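Local structure of scyllo-inosose 3-dehydrogenase (Thermotoga maritima, 3IP1) at residues A[190-195]-A[391-396]. The protein catalyses the NAD(+)-dependent oxidation of scyllo-inosose to 3-dehydro-scyllo-inosose, probably as a step in myo-inositol degradation. Numbering follows the deposited sequence.
Sequences AGSLVE and KVTMLN. With CD (cadmium ion), chain F.
Ser-192 and Thr-393 face each other with a buried water between them. The water donates to Ser-192 OG over 2.7 Å and is also hydrogen-bonded to Thr-393 OG1 at 2.7 Å. Short hydroxyl side chains suit both buried places, ending far enough apart for a water to bridge them. With chi1 at 74°, Ser-192 OG also turns back to donate a hydrogen bond to Leu-189 O in the same helix.

Looser packing runs beside this bridge. The methyl Thr-393 CG2 rests against the hydroxyl oxygen Ser-192 OG at 3.8 Å. Branched and apolar, Leu-193 fits between Ile-367 and the lysine stem, its CD2 4.4 Å from Lys-391 CG. The segments join the turn between helices 185-192 and 194-207 to strand 392-395, which pairs antiparallel with strand 57-66 in the catalytic, GroES-like part of this zinc-type alcohol dehydrogenase.

The metal site lies beside the contact. Glu-195, whose carboxylate suits a cation, binds the cadmium through OE1 at 2.7 Å, alongside His-97, Glu-98 and a water; the site also takes zinc. Lys-391 is long enough for NZ to form a salt bridge with Glu-98 and a hydrogen bond with Ile-67 O, probably steadying that ligand and linking Lys-391 to Glu-195 indirectly.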
loop_
_atom_site.group_PDB
_atom_site.type_symbol
_atom_site.label_atom_id
_atom_site.label_comp_id
_atom_site.label_asym_id
_atom_site.label_seq_id
_atom_site.Cartn_x
_atom_site.Cartn_y
_atom_site.Cartn_z
ATOM N N ALA A 190 -17.727 11.989 25.680
ATOM C CA ALA A 190 -17.156 11.743 24.346
ATOM C C ALA A 190 -15.826 10.999 24.470
ATOM O O ALA A 190 -15.558 10.038 23.732
ATOM C CB ALA A 190 -16.984 13.055 23.564
ATOM N N GLY A 191 -15.016 11.447 25.425
ATOM C CA GLY A 191 -13.737 10.793 25.777
ATOM C C GLY A 191 -13.862 9.330 26.152
ATOM O O GLY A 191 -13.008 8.522 25.778
ATOM N N SER A 192 -14.933 8.981 26.882
ATOM C CA SER A 192 -15.165 7.598 27.318
ATOM C C SER A 192 -15.466 6.668 26.129
ATOM O O SER A 192 -15.353 5.432 26.233
ATOM C CB SER A 192 -16.301 7.545 28.373
ATOM O OG SER A 192 -17.594 7.753 27.782
ATOM N N LEU A 193 -15.817 7.266 24.994
ATOM C CA LEU A 193 -16.150 6.525 23.795
ATOM C C LEU A 193 -14.990 6.406 22.791
ATOM O O LEU A 193 -15.183 5.876 21.700
ATOM C CB LEU A 193 -17.372 7.176 23.125
ATOM C CG LEU A 193 -18.693 6.957 23.871
ATOM C CD1 LEU A 193 -19.745 8.025 23.554
ATOM C CD2 LEU A 193 -19.256 5.576 23.591
ATOM N N VAL A 194 -13.801 6.909 23.135
ATOM C CA VAL A 194 -12.682 6.881 22.174
ATOM C C VAL A 194 -12.180 5.446 21.960
ATOM O O VAL A 194 -11.901 5.025 20.827
ATOM C CB VAL A 194 -11.510 7.805 22.601
ATOM C CG1 VAL A 194 -10.263 7.582 21.685
ATOM C CG2 VAL A 194 -11.962 9.266 22.591
ATOM N N GLU A 195 -12.083 4.696 23.049
ATOM C CA GLU A 195 -11.619 3.316 22.972
ATOM C C GLU A 195 -12.490 2.431 22.055
ATOM O O GLU A 195 -11.973 1.858 21.095
ATOM C CB GLU A 195 -11.429 2.723 24.383
ATOM C CG GLU A 195 -10.664 1.397 24.446
ATOM C CD GLU A 195 -11.541 0.164 24.302
ATOM O OE1 GLU A 195 -12.777 0.265 24.376
ATOM O OE2 GLU A 195 -10.985 -0.940 24.109
ATOM N N LYS A 391 -25.534 1.488 25.326
ATOM C CA LYS A 391 -24.336 1.806 26.067
ATOM C C LYS A 391 -24.735 2.513 27.347
ATOM O O LYS A 391 -25.507 3.484 27.329
ATOM C CB LYS A 391 -23.391 2.674 25.218
ATOM C CG LYS A 391 -22.209 3.333 25.964
ATOM C CD LYS A 391 -21.130 2.345 26.405
ATOM C CE LYS A 391 -20.499 1.665 25.199
ATOM N NZ LYS A 391 -19.561 0.599 25.623
ATOM N N VAL A 392 -24.179 2.007 28.450
ATOM C CA VAL A 392 -24.385 2.542 29.789
ATOM C C VAL A 392 -23.044 3.037 30.274
ATOM O O VAL A 392 -22.057 2.324 30.178
ATOM C CB VAL A 392 -24.922 1.451 30.756
ATOM C CG1 VAL A 392 -24.867 1.915 32.226
ATOM C CG2 VAL A 392 -26.349 1.067 30.369
ATOM N N THR A 393 -23.024 4.261 30.802
ATOM C CA THR A 393 -21.771 4.925 31.167
ATOM C C THR A 393 -21.783 5.469 32.596
ATOM O O THR A 393 -22.669 6.251 32.959
ATOM C CB THR A 393 -21.501 6.113 30.191
ATOM O OG1 THR A 393 -21.571 5.641 28.839
ATOM C CG2 THR A 393 -20.153 6.754 30.446
HETATM N N MSE A 394 -20.773 5.080 33.382
HETATM C CA MSE A 394 -20.519 5.701 34.677
HETATM C C MSE A 394 -20.137 7.172 34.514
HETATM O O MSE A 394 -19.258 7.508 33.736
HETATM C CB MSE A 394 -19.399 4.987 35.417
HETATM C CG MSE A 394 -19.346 5.374 36.881
HETATM SE SE MSE A 394 -17.670 4.875 37.722
HETATM C CE MSE A 394 -16.552 6.302 37.038
ATOM N N LEU A 395 -20.812 8.046 35.248
ATOM C CA LEU A 395 -20.454 9.450 35.300
ATOM C C LEU A 395 -20.214 9.852 36.759
ATOM O O LEU A 395 -21.120 9.744 37.584
ATOM C CB LEU A 395 -21.575 10.287 34.686
ATOM C CG LEU A 395 -21.415 11.806 34.632
ATOM C CD1 LEU A 395 -20.236 12.211 33.728
ATOM C CD2 LEU A 395 -22.721 12.438 34.134
ATOM N N ASN A 396 -18.991 10.277 37.072
ATOM C CA ASN A 396 -18.668 10.852 38.379
ATOM C C ASN A 396 -18.895 12.357 38.391
ATOM O O ASN A 396 -18.393 13.065 37.524
ATOM C CB ASN A 396 -17.207 10.578 38.749
ATOM C CG ASN A 396 -16.949 9.127 39.057
ATOM O OD1 ASN A 396 -17.873 8.384 39.415
ATOM N ND2 ASN A 396 -15.682 8.700 38.923
HETATM CD CD CD F . -14.227 -1.871 25.181
HETATM O O HOH W 1 -19.333 5.762 27.248
HETATM O O HOH W 2 -14.719 -1.948 22.877
#